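Local coordinates for uncharacterized protein YLR301W (Saccharomyces cerevisiae, PDB 3RBY) that is of unknown, non-essential function but interacts with the protein HRR25 and may interact with SEC72, at residues C107-G112 with S125-W130; V133-E138 with F150-R155; I157-T162 with W238-Y243; F194-E199 with F207-G212. One frame throughout, in Å; residues are numbered along the deposited sequence.

Interaction 1: C107-G112 with S125-W130. Unlike the reference sequence in segment 125-130: Met129 (reference Leu).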
loop_
_atom_site.group_PDB
_atom_site.type_symbol
_atom_site.label_atom_id
_atom_site.label_comp_id
_atom_site.label_asym_id
_atom_site.label_seq_id
_atom_site.Cartn_x
_atom_site.Cartn_y
_atom_site.Cartn_z
ATOM N N CYS A 107 -3.669 7.378 0.574
ATOM C CA CYS A 107 -2.400 7.313 1.305
ATOM C C CYS A 107 -2.015 8.696 1.806
ATOM O O CYS A 107 -2.657 9.697 1.448
ATOM C CB CYS A 107 -1.272 6.789 0.407
ATOM S SG CYS A 107 -1.359 5.020 0.146
ATOM N N VAL A 108 -0.948 8.750 2.604
ATOM C CA VAL A 108 -0.566 9.976 3.294
ATOM C C VAL A 108 0.939 10.176 3.235
ATOM O O VAL A 108 1.715 9.332 3.723
ATOM C CB VAL A 108 -0.981 9.952 4.781
ATOM C CG1 VAL A 108 -0.689 11.310 5.448
ATOM C CG2 VAL A 108 -2.454 9.577 4.936
ATOM N N GLU A 109 1.358 11.294 2.651
ATOM C CA GLU A 109 2.786 11.603 2.576
ATOM C C GLU A 109 3.246 12.344 3.838
ATOM O O GLU A 109 2.754 13.449 4.133
ATOM C CB GLU A 109 3.094 12.461 1.337
ATOM C CG GLU A 109 4.553 12.953 1.279
ATOM C CD GLU A 109 4.776 14.023 0.220
ATOM O OE1 GLU A 109 5.433 13.720 -0.799
ATOM O OE2 GLU A 109 4.307 15.170 0.414
ATOM N N GLU A 110 4.183 11.746 4.573
ATOM C CA GLU A 110 4.822 12.436 5.694
ATOM C C GLU A 110 6.183 12.975 5.254
ATOM O O GLU A 110 7.002 12.233 4.709
ATOM C CB GLU A 110 5.013 11.502 6.898
ATOM C CG GLU A 110 5.853 12.113 8.016
ATOM C CD GLU A 110 6.390 11.077 8.999
ATOM O OE1 GLU A 110 6.150 9.858 8.800
ATOM O OE2 GLU A 110 7.066 11.483 9.974
ATOM N N THR A 111 6.427 14.261 5.495
ATOM C CA THR A 111 7.718 14.860 5.170
ATOM C C THR A 111 8.271 15.627 6.361
ATOM O O THR A 111 7.526 15.983 7.286
ATOM C CB THR A 111 7.615 15.828 3.983
ATOM O OG1 THR A 111 6.648 16.847 4.281
ATOM C CG2 THR A 111 7.205 15.076 2.737
ATOM N N GLY A 112 9.577 15.879 6.328
ATOM C CA GLY A 112 10.216 16.676 7.355
ATOM C C GLY A 112 11.731 16.732 7.223
ATOM O O GLY A 112 12.326 16.115 6.329
ATOM N N SER A 125 16.468 16.099 4.981
ATOM C CA SER A 125 15.044 16.014 4.722
ATOM C C SER A 125 14.673 14.556 4.429
ATOM O O SER A 125 15.448 13.807 3.811
ATOM C CB SER A 125 14.671 16.900 3.537
ATOM O OG SER A 125 15.009 16.266 2.309
ATOM N N PHE A 126 13.495 14.147 4.892
ATOM C CA PHE A 126 13.020 12.784 4.671
ATOM C C PHE A 126 11.584 12.768 4.172
ATOM O O PHE A 126 10.844 13.763 4.297
ATOM C CB PHE A 126 13.119 11.941 5.953
ATOM C CG PHE A 126 12.161 12.365 7.039
ATOM C CD1 PHE A 126 12.537 13.312 7.993
ATOM C CD2 PHE A 126 10.888 11.813 7.113
ATOM C CE1 PHE A 126 11.650 13.706 9.001
ATOM C CE2 PHE A 126 9.997 12.198 8.115
ATOM C CZ PHE A 126 10.378 13.144 9.060
ATOM N N ARG A 127 11.198 11.629 3.603
ATOM C CA ARG A 127 9.813 11.403 3.227
ATOM C C ARG A 127 9.395 9.975 3.527
ATOM O O ARG A 127 10.150 9.031 3.324
ATOM C CB ARG A 127 9.541 11.734 1.758
ATOM C CG ARG A 127 8.274 11.058 1.238
ATOM C CD ARG A 127 7.813 11.636 -0.085
ATOM N NE ARG A 127 8.937 12.003 -0.934
ATOM C CZ ARG A 127 9.037 13.174 -1.547
ATOM N NH1 ARG A 127 10.095 13.445 -2.300
ATOM N NH2 ARG A 127 8.067 14.072 -1.410
ATOM N N GLU A 128 8.173 9.834 4.015
ATOM C CA GLU A 128 7.616 8.529 4.291
ATOM C C GLU A 128 6.222 8.474 3.736
ATOM O O GLU A 128 5.446 9.409 3.912
ATOM C CB GLU A 128 7.607 8.261 5.793
ATOM C CG GLU A 128 8.959 7.832 6.284
ATOM C CD GLU A 128 9.096 7.920 7.778
ATOM O OE1 GLU A 128 9.394 9.030 8.263
ATOM O OE2 GLU A 128 8.914 6.892 8.467
ATOM N N MET A 129 5.912 7.378 3.053
ATOM C CA MET A 129 4.578 7.178 2.521
ATOM C C MET A 129 3.822 6.184 3.389
ATOM O O MET A 129 4.355 5.124 3.750
ATOM C CB MET A 129 4.661 6.697 1.080
ATOM C CG MET A 129 3.755 7.455 0.120
ATOM S SD MET A 129 4.073 9.222 0.147
ATOM C CE MET A 129 5.836 9.162 0.102
ATOM N N TRP A 130 2.577 6.533 3.714
ATOM C CA TRP A 130 1.776 5.739 4.640
ATOM C C TRP A 130 0.460 5.271 4.056
ATOM O O TRP A 130 -0.277 6.051 3.437
ATOM C CB TRP A 130 1.478 6.512 5.936
ATOM C CG TRP A 130 2.698 6.850 6.705
ATOM C CD1 TRP A 130 3.440 7.995 6.600
ATOM C CD2 TRP A 130 3.356 6.031 7.683
ATOM N NE1 TRP A 130 4.511 7.943 7.464
ATOM C CE2 TRP A 130 4.488 6.750 8.137
ATOM C CE3 TRP A 130 3.096 4.767 8.226
ATOM C CZ2 TRP A 130 5.356 6.245 9.107
ATOM C CZ3 TRP A 130 3.957 4.265 9.180
ATOM C CH2 TRP A 130 5.072 5.006 9.619
#
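Val108 pairs with Trp130 at one end of an antiparallel beta hairpin, strands 108-114 and 124-132, and two backbone hydrogen bonds, Val108 N to Trp130 O and Trp130 N to Val108 O, close this hydrogen-bonded pair. Glu109 points to the other face of the sheet, where its CB packs on Met129 SD at 3.6 Å. Beyond it, Arg127 NH2 reaches Glu109 OE1 at 2.7 Å, coming from above the Glu109 carboxylate plane, in a salt bridge. Pro17 of the second subunit packs on both residues of the pair. Glu110 lies beside Trp130, pointing the same way, and its OE1 accepts from Trp130 NE1 at 2.9 Å through the anti lone pair. Glu110 OE1 also comes within 3.4 Å of Glu128 OE1, a like-charge proximity that the salt bridge of Glu128 to Arg37 probably eases. Thr111 runs alongside Arg127, its CG2 near Arg127 CB. At Gly112 the Phe126 ring folds back over the neighbouring strand, its CG set between backbone N and carbonyl carbon (chi1 68°), and Gly112 CA makes a CH-pi contact 4.1 Å from the centroid of the Phe126 ring.

Interaction 2: V133-E138 with F150-R155. With SO4 (sulfate ion), chain F.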
loop_
_atom_site.group_PDB
_atom_site.type_symbol
_atom_site.label_atom_id
_atom_site.label_comp_id
_atom_site.label_asym_id
_atom_site.label_seq_id
_atom_site.Cartn_x
_atom_site.Cartn_y
_atom_site.Cartn_z
ATOM N N VAL A 133 -4.924 1.490 6.960
ATOM C CA VAL A 133 -5.335 0.110 6.851
ATOM C C VAL A 133 -6.518 -0.105 7.825
ATOM O O VAL A 133 -6.730 0.707 8.739
ATOM C CB VAL A 133 -4.071 -0.770 7.096
ATOM C CG1 VAL A 133 -4.138 -1.565 8.379
ATOM C CG2 VAL A 133 -3.763 -1.643 5.883
ATOM N N ASP A 134 -7.310 -1.153 7.620
ATOM C CA ASP A 134 -8.528 -1.346 8.413
ATOM C C ASP A 134 -8.228 -2.247 9.602
ATOM O O ASP A 134 -8.041 -3.462 9.439
ATOM C CB ASP A 134 -9.649 -1.948 7.562
ATOM C CG ASP A 134 -10.920 -2.238 8.369
ATOM O OD1 ASP A 134 -10.851 -2.273 9.617
ATOM O OD2 ASP A 134 -11.991 -2.445 7.752
ATOM N N PRO A 135 -8.175 -1.650 10.804
ATOM C CA PRO A 135 -7.705 -2.342 12.014
ATOM C C PRO A 135 -8.640 -3.438 12.473
ATOM O O PRO A 135 -8.253 -4.260 13.301
ATOM C CB PRO A 135 -7.641 -1.223 13.071
ATOM C CG PRO A 135 -8.508 -0.134 12.548
ATOM C CD PRO A 135 -8.404 -0.214 11.045
ATOM N N SER A 136 -9.856 -3.448 11.948
ATOM C CA SER A 136 -10.815 -4.468 12.344
ATOM C C SER A 136 -10.658 -5.769 11.550
ATOM O O SER A 136 -11.404 -6.714 11.792
ATOM C CB SER A 136 -12.243 -3.941 12.260
ATOM O OG SER A 136 -12.563 -3.521 10.946
ATOM N N ARG A 137 -9.682 -5.822 10.632
ATOM C CA ARG A 137 -9.375 -7.047 9.870
ATOM C C ARG A 137 -8.100 -7.711 10.361
ATOM O O ARG A 137 -7.177 -7.024 10.818
ATOM C CB ARG A 137 -9.185 -6.721 8.391
ATOM C CG ARG A 137 -10.201 -5.731 7.890
ATOM C CD ARG A 137 -11.572 -6.344 7.961
ATOM N NE ARG A 137 -11.945 -6.912 6.674
ATOM C CZ ARG A 137 -12.891 -6.400 5.884
ATOM N NH1 ARG A 137 -13.149 -6.973 4.716
ATOM N NH2 ARG A 137 -13.585 -5.321 6.265
ATOM N N GLU A 138 -8.024 -9.038 10.241
ATOM C CA GLU A 138 -6.778 -9.743 10.574
ATOM C C GLU A 138 -5.731 -9.681 9.448
ATOM O O GLU A 138 -4.541 -9.906 9.683
ATOM C CB GLU A 138 -7.043 -11.184 11.012
ATOM C CG GLU A 138 -7.195 -12.200 9.884
ATOM C CD GLU A 138 -7.478 -13.604 10.415
ATOM O OE1 GLU A 138 -7.372 -14.572 9.634
ATOM O OE2 GLU A 138 -7.815 -13.737 11.617
ATOM N N PHE A 150 -14.763 5.918 4.995
ATOM C CA PHE A 150 -14.391 4.806 5.861
ATOM C C PHE A 150 -14.747 5.094 7.305
ATOM O O PHE A 150 -14.357 6.123 7.864
ATOM C CB PHE A 150 -12.902 4.483 5.764
ATOM C CG PHE A 150 -12.481 3.364 6.669
ATOM C CD1 PHE A 150 -11.735 3.623 7.810
ATOM C CD2 PHE A 150 -12.856 2.054 6.399
ATOM C CE1 PHE A 150 -11.358 2.592 8.668
ATOM C CE2 PHE A 150 -12.481 1.012 7.254
ATOM C CZ PHE A 150 -11.733 1.282 8.391
ATOM N N SER A 151 -15.487 4.175 7.908
ATOM C CA SER A 151 -15.791 4.259 9.328
ATOM C C SER A 151 -15.395 2.950 9.982
ATOM O O SER A 151 -15.582 1.873 9.400
ATOM C CB SER A 151 -17.284 4.512 9.544
ATOM O OG SER A 151 -18.062 3.374 9.181
ATOM N N SER A 152 -14.822 3.027 11.176
ATOM C CA SER A 152 -14.497 1.803 11.903
ATOM C C SER A 152 -15.136 1.822 13.283
ATOM O O SER A 152 -15.019 2.806 14.026
ATOM C CB SER A 152 -12.978 1.599 12.010
ATOM O OG SER A 152 -12.659 0.215 12.010
ATOM N N ASN A 153 -15.832 0.741 13.613
ATOM C CA ASN A 153 -16.299 0.541 14.975
ATOM C C ASN A 153 -15.142 0.050 15.862
ATOM O O ASN A 153 -15.341 -0.304 17.036
ATOM C CB ASN A 153 -17.458 -0.461 14.996
ATOM C CG ASN A 153 -18.662 0.052 15.775
ATOM O OD1 ASN A 153 -19.106 1.192 15.573
ATOM N ND2 ASN A 153 -19.184 -0.778 16.688
ATOM N N ALA A 154 -13.935 0.057 15.291
ATOM C CA ALA A 154 -12.768 -0.542 15.928
ATOM C C ALA A 154 -12.520 0.040 17.309
ATOM O O ALA A 154 -12.435 1.262 17.486
ATOM C CB ALA A 154 -11.531 -0.389 15.066
ATOM N N ARG A 155 -12.414 -0.852 18.287
ATOM C CA ARG A 155 -12.034 -0.466 19.634
ATOM C C ARG A 155 -10.694 0.264 19.631
ATOM O O ARG A 155 -9.832 0.044 18.749
ATOM C CB ARG A 155 -11.935 -1.698 20.525
ATOM C CG ARG A 155 -10.799 -2.600 20.133
ATOM C CD ARG A 155 -10.802 -3.874 20.946
ATOM N NE ARG A 155 -9.808 -4.794 20.407
ATOM C CZ ARG A 155 -9.256 -5.783 21.099
ATOM N NH1 ARG A 155 -9.611 -5.983 22.363
ATOM N NH2 ARG A 155 -8.346 -6.562 20.528
HETATM S S SO4 F . -12.621 -4.802 16.472
HETATM O O1 SO4 F . -12.381 -3.724 17.444
HETATM O O2 SO4 F . -11.412 -5.076 15.690
HETATM O O3 SO4 F . -13.679 -4.388 15.544
HETATM O O4 SO4 F . -13.001 -6.026 17.213
#
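An Asx turn inside a type I beta turn, Asp134 to Arg137, forms one side of this contact, which brings together two parts of the long connection between strands 124-132 and 156-161. Asp134 OD1 is gripped twice from within the turn: Ser136 N donates to Asp134 OD1 at 2.8 Å from the anti side, and Ser136 OG donates to the same Asp134 OD1 at 2.5 Å from the syn side. This double hold fixes the carboxylate beside Phe150, with Asp134 CG anti to the backbone N (chi1 177°). The two side chains cross at about a right angle, with carboxylate and ring planes 71° apart, and Asp134 OD2 lies 3.5 Å from Phe150 CE2 at the ring edge, an approach that would set the carboxylate oxygen against the slightly positive rim of the ring. Farther along, the contact is apolar and small: Pro135 CG rests on Ala154 CB at 3.9 Å, while Ile173 of strand 166-173 also touches Pro135. Between these two points Ser152 OG stands 3.9 Å from Ser136 OG, too far for a hydrogen bond. Arg137 makes a long ion pair with Asp134 OD2 and a salt bridge with Asp139 of the second subunit, linking the turn to the dimer partner. A sulfate ion, probably from the crystallisation liquor, sits next to Ser136 and Ala154, and its O1 accepts a hydrogen bond from Arg155 N at 3.0 Å.

Interaction 3: I157-T162 with W238-Y243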
loop_
_atom_site.group_PDB
_atom_site.type_symbol
_atom_site.label_atom_id
_atom_site.label_comp_id
_atom_site.label_asym_id
_atom_site.label_seq_id
_atom_site.Cartn_x
_atom_site.Cartn_y
_atom_site.Cartn_z
ATOM N N ILE A 157 -7.928 1.180 22.656
ATOM C CA ILE A 157 -7.596 0.916 24.058
ATOM C C ILE A 157 -6.111 1.143 24.320
ATOM O O ILE A 157 -5.264 0.691 23.553
ATOM C CB ILE A 157 -7.992 -0.528 24.476
ATOM C CG1 ILE A 157 -9.505 -0.745 24.292
ATOM C CG2 ILE A 157 -7.581 -0.808 25.920
ATOM C CD1 ILE A 157 -9.964 -2.197 24.471
ATOM N N VAL A 158 -5.794 1.868 25.388
ATOM C CA VAL A 158 -4.404 2.158 25.706
ATOM C C VAL A 158 -4.134 1.862 27.183
ATOM O O VAL A 158 -4.913 2.279 28.052
ATOM C CB VAL A 158 -4.046 3.625 25.387
ATOM C CG1 VAL A 158 -2.559 3.902 25.629
ATOM C CG2 VAL A 158 -4.413 3.965 23.947
ATOM N N LEU A 159 -3.056 1.119 27.458
ATOM C CA LEU A 159 -2.586 0.905 28.827
ATOM C C LEU A 159 -1.212 1.532 28.988
ATOM O O LEU A 159 -0.382 1.514 28.068
ATOM C CB LEU A 159 -2.544 -0.572 29.214
ATOM C CG LEU A 159 -3.899 -1.260 29.416
ATOM C CD1 LEU A 159 -4.554 -1.548 28.075
ATOM C CD2 LEU A 159 -3.714 -2.551 30.180
ATOM N N LYS A 160 -0.994 2.113 30.160
ATOM C CA LYS A 160 0.255 2.782 30.464
ATOM C C LYS A 160 0.832 2.237 31.766
ATOM O O LYS A 160 0.117 2.046 32.758
ATOM C CB LYS A 160 0.007 4.283 30.593
ATOM C CG LYS A 160 1.249 5.163 30.564
ATOM C CD LYS A 160 0.803 6.640 30.511
ATOM C CE LYS A 160 1.985 7.618 30.515
ATOM N NZ LYS A 160 2.712 7.621 31.816
ATOM N N VAL A 161 2.135 2.000 31.763
ATOM C CA VAL A 161 2.800 1.417 32.922
ATOM C C VAL A 161 2.815 2.405 34.070
ATOM O O VAL A 161 3.201 3.575 33.897
ATOM C CB VAL A 161 4.247 0.970 32.591
ATOM C CG1 VAL A 161 5.210 1.333 33.705
ATOM C CG2 VAL A 161 4.277 -0.514 32.347
ATOM N N THR A 162 2.433 1.924 35.252
ATOM C CA THR A 162 2.430 2.730 36.471
ATOM C C THR A 162 3.413 2.175 37.507
ATOM O O THR A 162 3.025 1.789 38.609
ATOM C CB THR A 162 1.025 2.803 37.097
ATOM O OG1 THR A 162 0.612 1.492 37.504
ATOM C CG2 THR A 162 0.023 3.357 36.095
ATOM N N TRP A 238 -0.262 -1.778 35.180
ATOM C CA TRP A 238 -0.569 -0.866 34.103
ATOM C C TRP A 238 -1.899 -0.243 34.425
ATOM O O TRP A 238 -2.742 -0.883 35.060
ATOM C CB TRP A 238 -0.699 -1.615 32.786
ATOM C CG TRP A 238 0.545 -2.319 32.393
ATOM C CD1 TRP A 238 1.114 -3.405 33.010
ATOM C CD2 TRP A 238 1.387 -1.996 31.284
ATOM N NE1 TRP A 238 2.269 -3.767 32.351
ATOM C CE2 TRP A 238 2.456 -2.924 31.284
ATOM C CE3 TRP A 238 1.343 -1.014 30.291
ATOM C CZ2 TRP A 238 3.470 -2.897 30.318
ATOM C CZ3 TRP A 238 2.351 -0.977 29.338
ATOM C CH2 TRP A 238 3.403 -1.917 29.358
ATOM N N GLU A 239 -2.086 0.991 33.963
ATOM C CA GLU A 239 -3.365 1.676 34.066
ATOM C C GLU A 239 -3.986 1.788 32.673
ATOM O O GLU A 239 -3.304 2.154 31.706
ATOM C CB GLU A 239 -3.161 3.076 34.670
ATOM C CG GLU A 239 -4.458 3.772 35.087
ATOM C CD GLU A 239 -4.277 5.271 35.345
ATOM O OE1 GLU A 239 -5.307 5.996 35.397
ATOM O OE2 GLU A 239 -3.106 5.724 35.482
ATOM N N VAL A 240 -5.265 1.452 32.561
ATOM C CA VAL A 240 -6.017 1.691 31.328
ATOM C C VAL A 240 -6.322 3.183 31.225
ATOM O O VAL A 240 -7.227 3.679 31.909
ATOM C CB VAL A 240 -7.364 0.952 31.338
ATOM C CG1 VAL A 240 -8.198 1.379 30.122
ATOM C CG2 VAL A 240 -7.160 -0.567 31.370
ATOM N N ILE A 241 -5.588 3.909 30.387
ATOM C CA ILE A 241 -5.797 5.366 30.305
ATOM C C ILE A 241 -6.754 5.765 29.181
ATOM O O ILE A 241 -7.087 6.949 29.003
ATOM C CB ILE A 241 -4.467 6.115 30.150
ATOM C CG1 ILE A 241 -3.838 5.783 28.785
ATOM C CG2 ILE A 241 -3.525 5.755 31.294
ATOM C CD1 ILE A 241 -2.572 6.601 28.435
ATOM N N GLU A 242 -7.179 4.769 28.415
ATOM C CA GLU A 242 -8.128 4.968 27.329
ATOM C C GLU A 242 -8.883 3.651 27.098
ATOM O O GLU A 242 -8.271 2.564 27.036
ATOM C CB GLU A 242 -7.402 5.413 26.050
ATOM C CG GLU A 242 -8.343 5.628 24.857
ATOM C CD GLU A 242 -7.620 6.106 23.596
ATOM O OE1 GLU A 242 -6.416 6.453 23.670
ATOM O OE2 GLU A 242 -8.258 6.137 22.519
ATOM N N TYR A 243 -10.205 3.739 26.988
ATOM C CA TYR A 243 -11.019 2.557 26.751
ATOM C C TYR A 243 -12.267 2.865 25.920
ATOM O O TYR A 243 -13.367 3.009 26.463
ATOM C CB TYR A 243 -11.414 1.909 28.084
ATOM C CG TYR A 243 -11.807 0.451 27.954
ATOM C CD1 TYR A 243 -10.834 -0.545 27.904
ATOM C CD2 TYR A 243 -13.146 0.068 27.878
ATOM C CE1 TYR A 243 -11.179 -1.889 27.785
ATOM C CE2 TYR A 243 -13.507 -1.283 27.758
ATOM C CZ TYR A 243 -12.517 -2.255 27.714
ATOM O OH TYR A 243 -12.859 -3.595 27.601
#
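Val158 faces two residues at once, Ile241 and Glu242, in a classic beta bulge between antiparallel strands 156-161 and 236-244. Val158 O accepts from Ile241 N at 2.9 Å and, weakly, from Glu242 N, so strand 236-244 carries one extra residue opposite Val158. Ile241 fills the step this creates: its CG1, set between backbone N and carbonyl carbon (chi1 67°), reaches Val158 CG1 at 3.9 Å, and its CG2 abuts Lys160 CB at 3.9 Å. On the other face, the edge of the Trp238 indole runs beside the backbone of Leu159 and Lys160. Leu159 crosses the indole at about a right angle and leans its CG on Val240 CG2, also 3.9 Å away. Next along this face, Ile157 lies beside Tyr243, both pointing the same way, with Ile157 CD1 3.5 Å from Tyr243 CE1. The polar tips find partners elsewhere: Trp238 NE1 donates to the backbone of Lys217, and Tyr243 OH bonds to that of Tyr222. Glu242 carries its carboxylate past Val158 CG2 to Ser28, Asp30 and Ser156. The face of Ile157, Leu159, Trp238 and Val240 is largely apolar, whereas that of Val158 takes in a buried carboxylate whose several hydrogen bonds would suit a charged group.

Interaction 4: F194-E199 with F207-G212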
loop_
_atom_site.group_PDB
_atom_site.type_symbol
_atom_site.label_atom_id
_atom_site.label_comp_id
_atom_site.label_asym_id
_atom_site.label_seq_id
_atom_site.Cartn_x
_atom_site.Cartn_y
_atom_site.Cartn_z
ATOM N N PHE A 194 9.208 -5.282 23.232
ATOM C CA PHE A 194 8.151 -4.875 22.310
ATOM C C PHE A 194 7.274 -6.067 21.992
ATOM O O PHE A 194 7.727 -7.210 22.021
ATOM C CB PHE A 194 8.717 -4.345 20.992
ATOM C CG PHE A 194 9.699 -3.221 21.153
ATOM C CD1 PHE A 194 9.265 -1.930 21.452
ATOM C CD2 PHE A 194 11.065 -3.450 20.989
ATOM C CE1 PHE A 194 10.180 -0.882 21.597
ATOM C CE2 PHE A 194 11.987 -2.413 21.130
ATOM C CZ PHE A 194 11.546 -1.124 21.434
ATOM N N ILE A 195 6.017 -5.804 21.676
ATOM C CA ILE A 195 5.161 -6.849 21.148
ATOM C C ILE A 195 4.265 -6.289 20.057
ATOM O O ILE A 195 3.869 -5.107 20.094
ATOM C CB ILE A 195 4.286 -7.457 22.231
ATOM C CG1 ILE A 195 3.477 -6.355 22.907
ATOM C CG2 ILE A 195 5.148 -8.181 23.254
ATOM C CD1 ILE A 195 2.218 -6.864 23.589
ATOM N N ARG A 196 3.988 -7.137 19.076
ATOM C CA ARG A 196 2.962 -6.876 18.090
ATOM C C ARG A 196 2.072 -8.099 18.147
ATOM O O ARG A 196 2.525 -9.221 17.906
ATOM C CB ARG A 196 3.559 -6.717 16.703
ATOM C CG ARG A 196 3.246 -5.389 16.069
ATOM C CD ARG A 196 2.730 -5.554 14.670
ATOM N NE ARG A 196 3.804 -5.735 13.712
ATOM C CZ ARG A 196 4.603 -4.775 13.235
ATOM N NH1 ARG A 196 5.529 -5.099 12.347
ATOM N NH2 ARG A 196 4.502 -3.513 13.624
ATOM N N LEU A 197 0.821 -7.887 18.524
ATOM C CA LEU A 197 -0.085 -8.987 18.781
ATOM C C LEU A 197 -1.279 -8.829 17.856
ATOM O O LEU A 197 -1.725 -7.705 17.614
ATOM C CB LEU A 197 -0.561 -8.913 20.226
ATOM C CG LEU A 197 -0.278 -10.020 21.232
ATOM C CD1 LEU A 197 -1.071 -9.702 22.485
ATOM C CD2 LEU A 197 -0.652 -11.407 20.689
ATOM N N LEU A 198 -1.798 -9.941 17.340
ATOM C CA LEU A 198 -2.950 -9.890 16.454
ATOM C C LEU A 198 -4.023 -10.834 16.962
ATOM O O LEU A 198 -3.764 -12.030 17.161
ATOM C CB LEU A 198 -2.539 -10.257 15.021
ATOM C CG LEU A 198 -3.611 -10.306 13.919
ATOM C CD1 LEU A 198 -4.188 -8.924 13.646
ATOM C CD2 LEU A 198 -3.023 -10.904 12.630
ATOM N N GLU A 199 -5.221 -10.301 17.198
ATOM C CA GLU A 199 -6.367 -11.151 17.520
ATOM C C GLU A 199 -7.034 -11.593 16.218
ATOM O O GLU A 199 -7.654 -10.789 15.516
ATOM C CB GLU A 199 -7.376 -10.457 18.441
ATOM C CG GLU A 199 -8.685 -11.251 18.584
ATOM C CD GLU A 199 -9.699 -10.601 19.529
ATOM O OE1 GLU A 199 -10.926 -10.676 19.253
ATOM O OE2 GLU A 199 -9.270 -10.025 20.556
ATOM N N PHE A 207 1.369 -13.778 18.230
ATOM C CA PHE A 207 2.501 -12.846 18.280
ATOM C C PHE A 207 3.160 -12.715 16.935
ATOM O O PHE A 207 3.816 -13.644 16.471
ATOM C CB PHE A 207 3.552 -13.318 19.299
ATOM C CG PHE A 207 3.122 -13.151 20.731
ATOM C CD1 PHE A 207 3.323 -11.945 21.396
ATOM C CD2 PHE A 207 2.500 -14.190 21.412
ATOM C CE1 PHE A 207 2.913 -11.779 22.725
ATOM C CE2 PHE A 207 2.085 -14.032 22.736
ATOM C CZ PHE A 207 2.293 -12.826 23.393
ATOM N N LEU A 208 3.014 -11.560 16.309
ATOM C CA LEU A 208 3.683 -11.309 15.043
ATOM C C LEU A 208 5.139 -10.969 15.310
ATOM O O LEU A 208 6.011 -11.121 14.448
ATOM C CB LEU A 208 3.010 -10.149 14.320
ATOM C CG LEU A 208 1.536 -10.355 13.989
ATOM C CD1 LEU A 208 1.071 -9.274 13.025
ATOM C CD2 LEU A 208 1.283 -11.756 13.403
ATOM N N LEU A 209 5.387 -10.499 16.524
ATOM C CA LEU A 209 6.696 -10.026 16.914
ATOM C C LEU A 209 6.722 -9.929 18.438
ATOM O O LEU A 209 5.701 -9.636 19.081
ATOM C CB LEU A 209 6.961 -8.690 16.236
ATOM C CG LEU A 209 7.940 -7.647 16.747
ATOM C CD1 LEU A 209 7.807 -6.449 15.829
ATOM C CD2 LEU A 209 7.627 -7.229 18.173
ATOM N N SER A 210 7.880 -10.240 19.009
ATOM C CA SER A 210 8.051 -10.286 20.454
ATOM C C SER A 210 9.532 -10.209 20.784
ATOM O O SER A 210 10.287 -11.152 20.544
ATOM C CB SER A 210 7.447 -11.569 21.026
ATOM O OG SER A 210 7.809 -11.741 22.385
ATOM N N TYR A 211 9.941 -9.072 21.330
ATOM C CA TYR A 211 11.338 -8.800 21.599
ATOM C C TYR A 211 11.533 -8.431 23.063
ATOM O O TYR A 211 10.842 -7.550 23.582
ATOM C CB TYR A 211 11.822 -7.659 20.715
ATOM C CG TYR A 211 13.274 -7.330 20.921
ATOM C CD1 TYR A 211 13.668 -6.481 21.939
ATOM C CD2 TYR A 211 14.259 -7.877 20.103
ATOM C CE1 TYR A 211 14.996 -6.171 22.142
ATOM C CE2 TYR A 211 15.606 -7.573 20.295
ATOM C CZ TYR A 211 15.970 -6.717 21.322
ATOM O OH TYR A 211 17.304 -6.395 21.526
ATOM N N GLY A 212 12.462 -9.109 23.729
ATOM C CA GLY A 212 12.807 -8.761 25.099
ATOM C C GLY A 212 12.417 -9.850 26.083
ATOM O O GLY A 212 11.576 -10.708 25.789
#
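Antiparallel pairing within a beta hairpin joins strand 192-199 to strand 205-211, an outermost strand of its seven-stranded sheet within this chain. A classic beta bulge interrupts the pairing: Leu208 and Leu209 both face Arg196, whose O accepts from Leu208 N at 2.9 Å and weakly from Leu209 N. On the far side of the bulge from Tyr211, Leu197 lies beside Phe207, whose CG is anti to the carbonyl carbon (chi1 -72°), and lays its CD2 over the ring centre, a CH-pi contact 4.0 Å from the Phe207 centroid, with Ile195 CG2 at the ring edge. Leu209 CD1 lies over one face of the Arg196 guanidinium, offset toward its rim. Phe194 runs alongside Tyr211, with Phe194 CD2 4.1 Å from Tyr211 CD1. Phe51 meets both rings, the one of Tyr211 edge-to-face. Arg196 NH1 and NH2 donate to Phe22 O and Gln178 OE1, its guanidinium makes a cation-pi contact with the Phe22 ring, and strand 33-38 of the other sheet packs against Phe194, Arg196 and Leu209.

Interactions 3 and 4 hold strands of the same sheet, with interaction 4 nested in the chain between the two segments of interaction 3, whereas interaction 1 is a hairpin of the other sheet, on the opposite side of the chain's centre. All four are partly buried: seven of twelve touching residues are buried in 1 and in 3, against two of six in 2. Interaction 1 is rich in charged side chains and reaches the second subunit, while 3 and 4 are chiefly apolar and each carries a classic bulge. Interaction 2, between the sheets, meets by small side-chain contacts, its hydrogen bonds lying within the 134-137 turn, and touches 4 through a long Arg155-Glu199 ion pair.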